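PDB 1ZJR: tRNA (Guanosine-2'-O-)-methyltransferase from Aquifex aeolicus, which catalyses the transfer of a methyl group from S-adenosyl-L-methionine to the 2'-oxygen of guanosine 18 in a subset of tRNA species. Local coordinates for residues L19-K24 with M177-L183; V51-Y57 with V78-D84; G97-T103 with K119-V125. All coordinates share one frame; numbering follows the deposited sequence.

Contact 1 (L19-K24 with M177-L183); sequences LEKRQK and MYSRPSL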
# COMPACT_ATOMS: atom_id res chain seq x y z
N LEU A 19 -6.53 -10.88 -9.01
CA LEU A 19 -5.36 -10.42 -9.75
C LEU A 19 -5.76 -9.59 -10.96
O LEU A 19 -5.03 -8.68 -11.36
CB LEU A 19 -4.50 -11.62 -10.17
CG LEU A 19 -3.76 -12.32 -9.02
CD1 LEU A 19 -3.00 -13.54 -9.55
CD2 LEU A 19 -2.80 -11.34 -8.37
N GLU A 20 -6.92 -9.88 -11.55
CA GLU A 20 -7.37 -9.12 -12.71
C GLU A 20 -7.79 -7.69 -12.37
O GLU A 20 -7.97 -6.86 -13.26
CB GLU A 20 -8.51 -9.87 -13.41
CG GLU A 20 -8.01 -11.10 -14.16
CD GLU A 20 -9.13 -11.97 -14.71
OE1 GLU A 20 -8.81 -12.95 -15.42
OE2 GLU A 20 -10.31 -11.68 -14.43
N LYS A 21 -7.93 -7.39 -11.09
CA LYS A 21 -8.31 -6.05 -10.65
C LYS A 21 -7.16 -5.35 -9.93
O LYS A 21 -7.25 -4.17 -9.61
CB LYS A 21 -9.52 -6.12 -9.72
CG LYS A 21 -10.78 -6.67 -10.37
CD LYS A 21 -11.87 -6.90 -9.33
CE LYS A 21 -13.12 -7.52 -9.93
NZ LYS A 21 -14.11 -7.89 -8.87
N ARG A 22 -6.08 -6.08 -9.67
CA ARG A 22 -4.93 -5.49 -8.98
C ARG A 22 -4.32 -4.31 -9.74
O ARG A 22 -4.20 -4.33 -10.97
CB ARG A 22 -3.85 -6.57 -8.75
CG ARG A 22 -4.13 -7.51 -7.57
CD ARG A 22 -4.00 -6.76 -6.24
NE ARG A 22 -4.00 -7.63 -5.07
CZ ARG A 22 -4.97 -7.68 -4.16
NH1 ARG A 22 -6.05 -6.91 -4.29
NH2 ARG A 22 -4.85 -8.46 -3.10
N GLN A 23 -3.95 -3.28 -8.99
CA GLN A 23 -3.33 -2.08 -9.55
C GLN A 23 -1.82 -2.21 -9.34
O GLN A 23 -1.29 -1.78 -8.31
CB GLN A 23 -3.84 -0.84 -8.80
CG GLN A 23 -5.35 -0.70 -8.81
CD GLN A 23 -5.91 -0.54 -10.20
OE1 GLN A 23 -6.62 -1.41 -10.71
NE2 GLN A 23 -5.58 0.57 -10.84
N LYS A 24 -1.13 -2.80 -10.31
CA LYS A 24 0.31 -3.02 -10.18
C LYS A 24 1.06 -1.71 -10.04
O LYS A 24 2.22 -1.69 -9.63
CB LYS A 24 0.84 -3.76 -11.41
CG LYS A 24 1.04 -2.88 -12.63
CD LYS A 24 1.80 -3.62 -13.72
CE LYS A 24 2.21 -2.68 -14.84
NZ LYS A 24 2.96 -3.38 -15.91
N MET A 177 -10.06 1.97 -14.33
CA MET A 177 -8.83 1.23 -14.11
C MET A 177 -8.99 -0.10 -13.39
O MET A 177 -8.03 -0.86 -13.26
CB MET A 177 -7.81 2.12 -13.42
CG MET A 177 -7.26 3.17 -14.37
SD MET A 177 -6.22 4.40 -13.60
CE MET A 177 -4.70 3.49 -13.44
N TYR A 178 -10.19 -0.39 -12.92
CA TYR A 178 -10.47 -1.66 -12.26
C TYR A 178 -11.24 -2.55 -13.23
O TYR A 178 -11.52 -3.70 -12.93
CB TYR A 178 -11.32 -1.48 -11.00
CG TYR A 178 -10.58 -0.88 -9.83
CD1 TYR A 178 -10.71 0.47 -9.52
CD2 TYR A 178 -9.75 -1.67 -9.03
CE1 TYR A 178 -10.05 1.02 -8.43
CE2 TYR A 178 -9.08 -1.12 -7.93
CZ TYR A 178 -9.24 0.22 -7.64
OH TYR A 178 -8.58 0.76 -6.56
N SER A 179 -11.59 -2.00 -14.40
CA SER A 179 -12.36 -2.75 -15.38
C SER A 179 -11.49 -3.56 -16.34
O SER A 179 -11.99 -4.42 -17.06
CB SER A 179 -13.27 -1.82 -16.18
OG SER A 179 -12.53 -0.96 -17.03
N ARG A 180 -10.19 -3.28 -16.36
CA ARG A 180 -9.26 -4.02 -17.22
C ARG A 180 -8.01 -4.33 -16.39
O ARG A 180 -7.56 -3.51 -15.61
CB ARG A 180 -8.89 -3.21 -18.47
CG ARG A 180 -7.86 -2.11 -18.28
CD ARG A 180 -8.42 -0.90 -17.56
NE ARG A 180 -7.38 0.12 -17.34
CZ ARG A 180 -6.36 -0.03 -16.50
NH1 ARG A 180 -6.24 -1.14 -15.78
NH2 ARG A 180 -5.46 0.94 -16.38
N PRO A 181 -7.45 -5.54 -16.56
CA PRO A 181 -6.25 -5.95 -15.82
C PRO A 181 -5.00 -5.13 -16.15
O PRO A 181 -4.68 -4.94 -17.32
CB PRO A 181 -6.07 -7.41 -16.22
CG PRO A 181 -7.47 -7.85 -16.58
CD PRO A 181 -7.99 -6.66 -17.34
N SER A 182 -4.30 -4.64 -15.12
CA SER A 182 -3.07 -3.89 -15.35
C SER A 182 -1.93 -4.91 -15.45
O SER A 182 -0.86 -4.62 -15.99
CB SER A 182 -2.80 -2.90 -14.21
OG SER A 182 -2.58 -3.57 -12.98
N LEU A 183 -2.16 -6.10 -14.91
CA LEU A 183 -1.18 -7.18 -14.98
C LEU A 183 -1.44 -7.95 -16.27
O LEU A 183 -2.59 -8.14 -16.65
CB LEU A 183 -1.35 -8.15 -13.80
CG LEU A 183 -0.99 -7.67 -12.39
CD1 LEU A 183 -1.46 -8.72 -11.39
CD2 LEU A 183 0.51 -7.43 -12.29
O HOH W 1 -4.49 -6.35 -12.83
O HOH W 2 -10.31 -6.19 -14.46
O HOH W 3 -6.06 -3.38 -13.08
O HOH W 4 1.43 -5.57 -16.97
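Ser182 OG bridges two backbone groups of residues 19-24. Set between its own backbone N and carbonyl carbon (chi1 64°), Ser182 OG donates to Arg22 O at 2.7 Å, tilted from the carbonyl plane, and accepts a nearly straight bond from Lys24 N at 3.1 Å. The extended Lys24 chain runs past this serine, and a water links Lys24 NZ to Ser182 O. Leu183 turns its two methyls to different partners. Leu183 CD1 lies 4.2 Å from Leu19 CD2 and also meets the Leu19 carbonyl, while CD2 lies against Lys24 CB. Glu20 and Pro181 run alongside each other, Glu20 CB 3.9 Å from Pro181 CG; Pro181 CA also makes a CH...O contact with Glu20 O. At the other end the Gln23 side chain, folded at chi2, runs roughly perpendicular to that of Tyr178, its amide plane 41° from the ring plane, with Gln23 CD 3.9 Å above one face, toward the rim. Tyr178 OH is hydrogen-bonded to Val49 O. The contact joins the loop between helix 7-19 and strand 26-31 to the linker from helix 157-174 to helix 185-200, whose Ile188 packs on Leu183 and Glu20.

Contact 2 (V51-Y57 with V78-D84); sequences VLYLYYY and VFIEKVD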
# COMPACT_ATOMS: atom_id res chain seq x y z
N VAL A 51 -4.25 -2.99 -4.12
CA VAL A 51 -2.81 -2.80 -4.03
C VAL A 51 -2.15 -4.17 -4.04
O VAL A 51 -2.57 -5.08 -3.32
CB VAL A 51 -2.40 -2.05 -2.73
CG1 VAL A 51 -0.88 -2.12 -2.55
CG2 VAL A 51 -2.84 -0.59 -2.82
N LEU A 52 -1.12 -4.32 -4.87
CA LEU A 52 -0.41 -5.59 -4.99
C LEU A 52 0.92 -5.60 -4.26
O LEU A 52 1.38 -6.65 -3.81
CB LEU A 52 -0.17 -5.91 -6.47
CG LEU A 52 0.57 -7.23 -6.76
CD1 LEU A 52 -0.27 -8.41 -6.31
CD2 LEU A 52 0.87 -7.33 -8.25
N TYR A 53 1.55 -4.43 -4.14
CA TYR A 53 2.85 -4.35 -3.46
C TYR A 53 2.86 -3.42 -2.25
O TYR A 53 2.54 -2.23 -2.37
CB TYR A 53 3.93 -3.89 -4.43
CG TYR A 53 4.05 -4.73 -5.68
CD1 TYR A 53 3.46 -4.33 -6.88
CD2 TYR A 53 4.77 -5.93 -5.67
CE1 TYR A 53 3.58 -5.09 -8.04
CE2 TYR A 53 4.89 -6.71 -6.82
CZ TYR A 53 4.30 -6.28 -8.00
OH TYR A 53 4.43 -7.04 -9.14
N LEU A 54 3.23 -3.97 -1.10
CA LEU A 54 3.33 -3.22 0.15
C LEU A 54 4.75 -3.39 0.67
O LEU A 54 5.17 -4.52 0.94
CB LEU A 54 2.36 -3.79 1.20
CG LEU A 54 1.82 -2.94 2.37
CD1 LEU A 54 1.70 -3.83 3.58
CD2 LEU A 54 2.70 -1.75 2.67
N TYR A 55 5.48 -2.30 0.79
CA TYR A 55 6.85 -2.33 1.31
C TYR A 55 6.79 -1.73 2.70
O TYR A 55 5.91 -0.92 2.99
CB TYR A 55 7.78 -1.50 0.44
CG TYR A 55 7.97 -2.06 -0.95
CD1 TYR A 55 7.01 -1.84 -1.95
CD2 TYR A 55 9.09 -2.83 -1.27
CE1 TYR A 55 7.16 -2.38 -3.22
CE2 TYR A 55 9.25 -3.37 -2.55
CZ TYR A 55 8.29 -3.14 -3.51
OH TYR A 55 8.43 -3.68 -4.77
N TYR A 56 7.72 -2.11 3.56
CA TYR A 56 7.73 -1.56 4.91
C TYR A 56 9.13 -1.47 5.50
O TYR A 56 10.03 -2.24 5.14
CB TYR A 56 6.82 -2.39 5.82
CG TYR A 56 7.38 -3.73 6.23
CD1 TYR A 56 8.10 -3.87 7.42
CD2 TYR A 56 7.16 -4.87 5.46
CE1 TYR A 56 8.59 -5.11 7.82
CE2 TYR A 56 7.64 -6.11 5.85
CZ TYR A 56 8.35 -6.23 7.04
OH TYR A 56 8.81 -7.46 7.44
N TYR A 57 9.30 -0.52 6.40
CA TYR A 57 10.55 -0.27 7.10
C TYR A 57 10.19 -0.28 8.58
O TYR A 57 9.25 0.40 8.98
CB TYR A 57 11.08 1.11 6.69
CG TYR A 57 12.31 1.59 7.44
CD1 TYR A 57 12.27 2.79 8.16
CD2 TYR A 57 13.52 0.90 7.38
CE1 TYR A 57 13.41 3.29 8.78
CE2 TYR A 57 14.66 1.39 8.00
CZ TYR A 57 14.60 2.59 8.69
OH TYR A 57 15.74 3.10 9.29
N VAL A 78 -1.11 -10.09 -1.12
CA VAL A 78 -0.42 -8.82 -1.29
C VAL A 78 1.05 -9.16 -1.05
O VAL A 78 1.36 -9.88 -0.10
CB VAL A 78 -0.86 -7.76 -0.24
CG1 VAL A 78 0.03 -6.53 -0.33
CG2 VAL A 78 -2.32 -7.36 -0.48
N PHE A 79 1.95 -8.68 -1.91
CA PHE A 79 3.37 -8.94 -1.72
C PHE A 79 3.88 -7.95 -0.68
O PHE A 79 3.80 -6.74 -0.89
CB PHE A 79 4.17 -8.73 -3.02
CG PHE A 79 4.02 -9.84 -4.02
CD1 PHE A 79 3.11 -9.74 -5.06
CD2 PHE A 79 4.81 -10.98 -3.92
CE1 PHE A 79 2.98 -10.76 -6.00
CE2 PHE A 79 4.69 -12.01 -4.85
CZ PHE A 79 3.77 -11.90 -5.89
N ILE A 80 4.37 -8.47 0.43
CA ILE A 80 4.87 -7.64 1.52
C ILE A 80 6.39 -7.80 1.57
O ILE A 80 6.89 -8.90 1.79
CB ILE A 80 4.22 -8.06 2.85
CG1 ILE A 80 2.69 -8.05 2.70
CG2 ILE A 80 4.63 -7.11 3.96
CD1 ILE A 80 1.93 -8.61 3.89
N GLU A 81 7.10 -6.70 1.36
CA GLU A 81 8.56 -6.72 1.34
C GLU A 81 9.21 -5.74 2.31
O GLU A 81 8.94 -4.54 2.28
CB GLU A 81 9.06 -6.43 -0.07
CG GLU A 81 10.56 -6.58 -0.27
CD GLU A 81 10.99 -6.30 -1.70
OE1 GLU A 81 10.38 -6.88 -2.63
OE2 GLU A 81 11.94 -5.51 -1.91
N LYS A 82 10.09 -6.27 3.16
CA LYS A 82 10.81 -5.46 4.14
C LYS A 82 11.94 -4.73 3.41
O LYS A 82 12.61 -5.30 2.56
CB LYS A 82 11.37 -6.38 5.24
CG LYS A 82 12.30 -5.70 6.24
CD LYS A 82 12.72 -6.68 7.33
CE LYS A 82 13.90 -6.17 8.14
NZ LYS A 82 14.28 -7.10 9.24
N VAL A 83 12.13 -3.46 3.76
CA VAL A 83 13.17 -2.62 3.16
C VAL A 83 14.08 -2.13 4.28
O VAL A 83 13.60 -1.83 5.37
CB VAL A 83 12.54 -1.40 2.44
CG1 VAL A 83 13.61 -0.39 2.06
CG2 VAL A 83 11.79 -1.87 1.19
N ASP A 84 15.39 -2.05 4.02
CA ASP A 84 16.34 -1.60 5.04
C ASP A 84 16.70 -0.13 4.89
O ASP A 84 17.22 0.49 5.82
CB ASP A 84 17.63 -2.42 4.99
CG ASP A 84 17.40 -3.87 5.33
OD1 ASP A 84 16.70 -4.15 6.33
OD2 ASP A 84 17.94 -4.74 4.61
O HOH W 5 10.71 -5.61 -4.96
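Tyr56 of strand 51-57 lays its ring across Lys82 of the edge strand 79-82, where two parallel strands of the SPOUT methyltransferase sheet, connected by a beta-alpha-beta crossover through helix 68-71, pair side by side. Five backbone hydrogen bonds join them, from Phe79 N to Leu52 O at one end to Val83 N to Tyr56 O at the other. CB of Tyr56 leaves on the face shared with Leu54 and Ile80, and chi1 of 75°, placing CG between the backbone N and carbonyl carbon, swings the ring over the neighbouring strand. There Tyr56 CD2 meets Ile80 CG2 at 3.7 Å and also nears Glu81 O. CE2 touches the same methyl and Lys82 N, CE1 lies by Lys82 CB and CG, and Tyr56 CZ comes within 3.5 Å of Lys82 CB. Lys82 CA sits over the ring face in a CH-pi contact, 3.9 Å from the centroid. At the tip, OH lies against Lys82 CB and is hydrogen-bonded to Lys62 O in the crossover. Replacing Tyr56 by an alanine would remove the ring and is likely to leave Lys62 O without its hydroxyl partner and Ile80 CG2 and Lys82 CA less covered. On the opposite face, the Tyr53 and Phe79 rings are tilted by only 21° but displaced sidelong, centroids 5.7 Å apart, so little of one ring lies over the other. Tyr55 and Glu81 extend alongside each other there, with Glu81 OE2 at the ring edge, 3.5 Å from Tyr55 CE2. A water joins their ends, donating to Glu81 OE1 at 2.7 Å and hydrogen-bonded to Tyr55 OH.

Contact 3 (G97-T103 with K119-V125); sequences GFQIVAT and KPTVLVV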
# COMPACT_ATOMS: atom_id res chain seq x y z
N GLY A 97 9.67 6.65 -12.69
CA GLY A 97 8.49 7.40 -13.07
C GLY A 97 7.35 7.44 -12.07
O GLY A 97 6.27 7.95 -12.36
N PHE A 98 7.57 6.89 -10.88
CA PHE A 98 6.54 6.89 -9.85
C PHE A 98 6.58 8.18 -9.04
O PHE A 98 7.65 8.63 -8.66
CB PHE A 98 6.73 5.71 -8.89
CG PHE A 98 6.32 4.38 -9.45
CD1 PHE A 98 5.19 3.73 -8.97
CD2 PHE A 98 7.09 3.76 -10.43
CE1 PHE A 98 4.82 2.47 -9.45
CE2 PHE A 98 6.73 2.50 -10.92
CZ PHE A 98 5.59 1.86 -10.43
N GLN A 99 5.42 8.77 -8.78
CA GLN A 99 5.38 9.97 -7.96
C GLN A 99 5.34 9.48 -6.51
O GLN A 99 4.62 8.53 -6.19
CB GLN A 99 4.14 10.82 -8.24
CG GLN A 99 2.81 10.19 -7.86
CD GLN A 99 1.63 11.16 -7.96
OE1 GLN A 99 0.47 10.75 -7.91
NE2 GLN A 99 1.93 12.44 -8.11
N ILE A 100 6.14 10.10 -5.66
CA ILE A 100 6.19 9.72 -4.25
C ILE A 100 5.30 10.67 -3.46
O ILE A 100 5.57 11.87 -3.38
CB ILE A 100 7.63 9.81 -3.71
CG1 ILE A 100 8.58 9.06 -4.65
CG2 ILE A 100 7.69 9.22 -2.30
CD1 ILE A 100 8.24 7.59 -4.87
N VAL A 101 4.22 10.12 -2.90
CA VAL A 101 3.24 10.88 -2.14
C VAL A 101 3.38 10.50 -0.66
O VAL A 101 3.13 9.36 -0.28
CB VAL A 101 1.81 10.54 -2.64
CG1 VAL A 101 0.76 11.34 -1.87
CG2 VAL A 101 1.72 10.84 -4.14
N ALA A 102 3.76 11.47 0.17
CA ALA A 102 3.96 11.18 1.58
C ALA A 102 3.11 12.00 2.54
O ALA A 102 2.92 13.20 2.36
CB ALA A 102 5.43 11.36 1.93
N THR A 103 2.60 11.34 3.58
CA THR A 103 1.81 12.02 4.59
C THR A 103 2.80 12.79 5.44
O THR A 103 3.68 12.19 6.08
CB THR A 103 1.07 11.02 5.49
OG1 THR A 103 2.02 10.12 6.07
CG2 THR A 103 0.04 10.23 4.68
N LYS A 119 -1.95 7.95 -11.72
CA LYS A 119 -0.66 7.74 -12.37
C LYS A 119 0.18 6.86 -11.44
O LYS A 119 -0.17 6.68 -10.28
CB LYS A 119 0.06 9.08 -12.56
CG LYS A 119 0.27 9.84 -11.25
CD LYS A 119 1.14 11.08 -11.42
CE LYS A 119 0.47 12.14 -12.26
NZ LYS A 119 1.27 13.40 -12.26
N PRO A 120 1.29 6.28 -11.95
CA PRO A 120 2.13 5.42 -11.10
C PRO A 120 2.44 6.18 -9.81
O PRO A 120 3.04 7.27 -9.84
CB PRO A 120 3.37 5.20 -11.96
CG PRO A 120 2.78 5.14 -13.35
CD PRO A 120 1.80 6.31 -13.33
N THR A 121 2.04 5.60 -8.69
CA THR A 121 2.20 6.24 -7.39
C THR A 121 2.64 5.33 -6.25
O THR A 121 2.21 4.19 -6.15
CB THR A 121 0.86 6.87 -6.94
OG1 THR A 121 0.43 7.82 -7.92
CG2 THR A 121 1.01 7.56 -5.57
N VAL A 122 3.49 5.86 -5.38
CA VAL A 122 3.90 5.14 -4.19
C VAL A 122 3.38 6.00 -3.04
O VAL A 122 3.83 7.13 -2.87
CB VAL A 122 5.44 5.02 -4.04
CG1 VAL A 122 5.76 4.39 -2.68
CG2 VAL A 122 6.04 4.16 -5.15
N LEU A 123 2.40 5.50 -2.30
CA LEU A 123 1.86 6.23 -1.16
C LEU A 123 2.65 5.83 0.09
O LEU A 123 2.68 4.66 0.45
CB LEU A 123 0.38 5.87 -0.94
CG LEU A 123 -0.20 6.39 0.39
CD1 LEU A 123 -0.23 7.92 0.36
CD2 LEU A 123 -1.61 5.84 0.60
N VAL A 124 3.28 6.80 0.74
CA VAL A 124 4.06 6.51 1.94
C VAL A 124 3.33 7.03 3.17
O VAL A 124 3.00 8.21 3.26
CB VAL A 124 5.46 7.18 1.89
CG1 VAL A 124 6.34 6.63 3.02
CG2 VAL A 124 6.11 6.93 0.54
N VAL A 125 3.08 6.13 4.13
CA VAL A 125 2.40 6.47 5.37
C VAL A 125 3.30 6.03 6.51
O VAL A 125 4.25 5.28 6.29
CB VAL A 125 1.04 5.73 5.50
CG1 VAL A 125 0.11 6.12 4.35
CG2 VAL A 125 1.27 4.23 5.51
O HOH W 6 3.83 8.91 -12.03
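Phe98 holds CG opposite its carbonyl carbon (chi1 -76°), which sets its ring across Pro120, while Ile100, with CG1 placed likewise and chi2 at -58°, folds CD1 back onto Val122. Ile100 and Val122 lie on the paired parallel strands 99-103 and 121-126, in the middle of the SPOUT methyltransferase sheet; Phe98 and Pro120 stand just before them. Pro120 CB sits over one face of the Phe98 ring in a CH-pi contact, 3.9 Å from the centroid, and Phe93 of helix 86-95 meets this ring edge-to-face. Ile100 CD1 lies 3.9 Å from Val122 CB, and Ile100 CG2 reaches Val124 CG2; Leu90 of the same helix packs on both valines. On the other face of the sheet Val101 CG2 presses against Thr121 CG2 at 3.6 Å, and Leu123 turns to Ile164 and Leu165 of helix 157-174. Five backbone hydrogen bonds stitch the strands, among them Val124 N to Val101 O at 2.8 Å. The last, from Thr103 N to Val124 O, ends at Thr103, predicted to bind S-adenosyl-L-methionine; its OG1 is hydrogen-bonded to a glycerol, probably from the crystallisation liquor. Gly97, at positive phi, ends the preceding helix in a Schellman motif. Beside it one water donates to both Gly97 O, at 2.6 Å, and Pro120 O, at 2.8 Å.

Overall arrangement
Contacts 2 and 3 both belong to the parallel sheet, contact 2 at one of its edges and contact 3 in its interior, with strand 26-31 lying between their strand pairs. Contact 3 is the more buried, largely aliphatic between helices 86-95 and 157-174, and it alone includes a predicted cofactor residue. Contact 2, on the outermost strand within this chain, mixes tyrosines with charged side chains and is only partly buried. Contact 1 has no strand pairing: two connecting segments, partly buried near the periphery, meet through a serine hydroxyl, waters and a small leucine contact. It touches contact 2, where Arg22 packs against Val51, Leu52 and Val78, whereas contact 3 stays about 5 Å from contact 1 between nearest atoms.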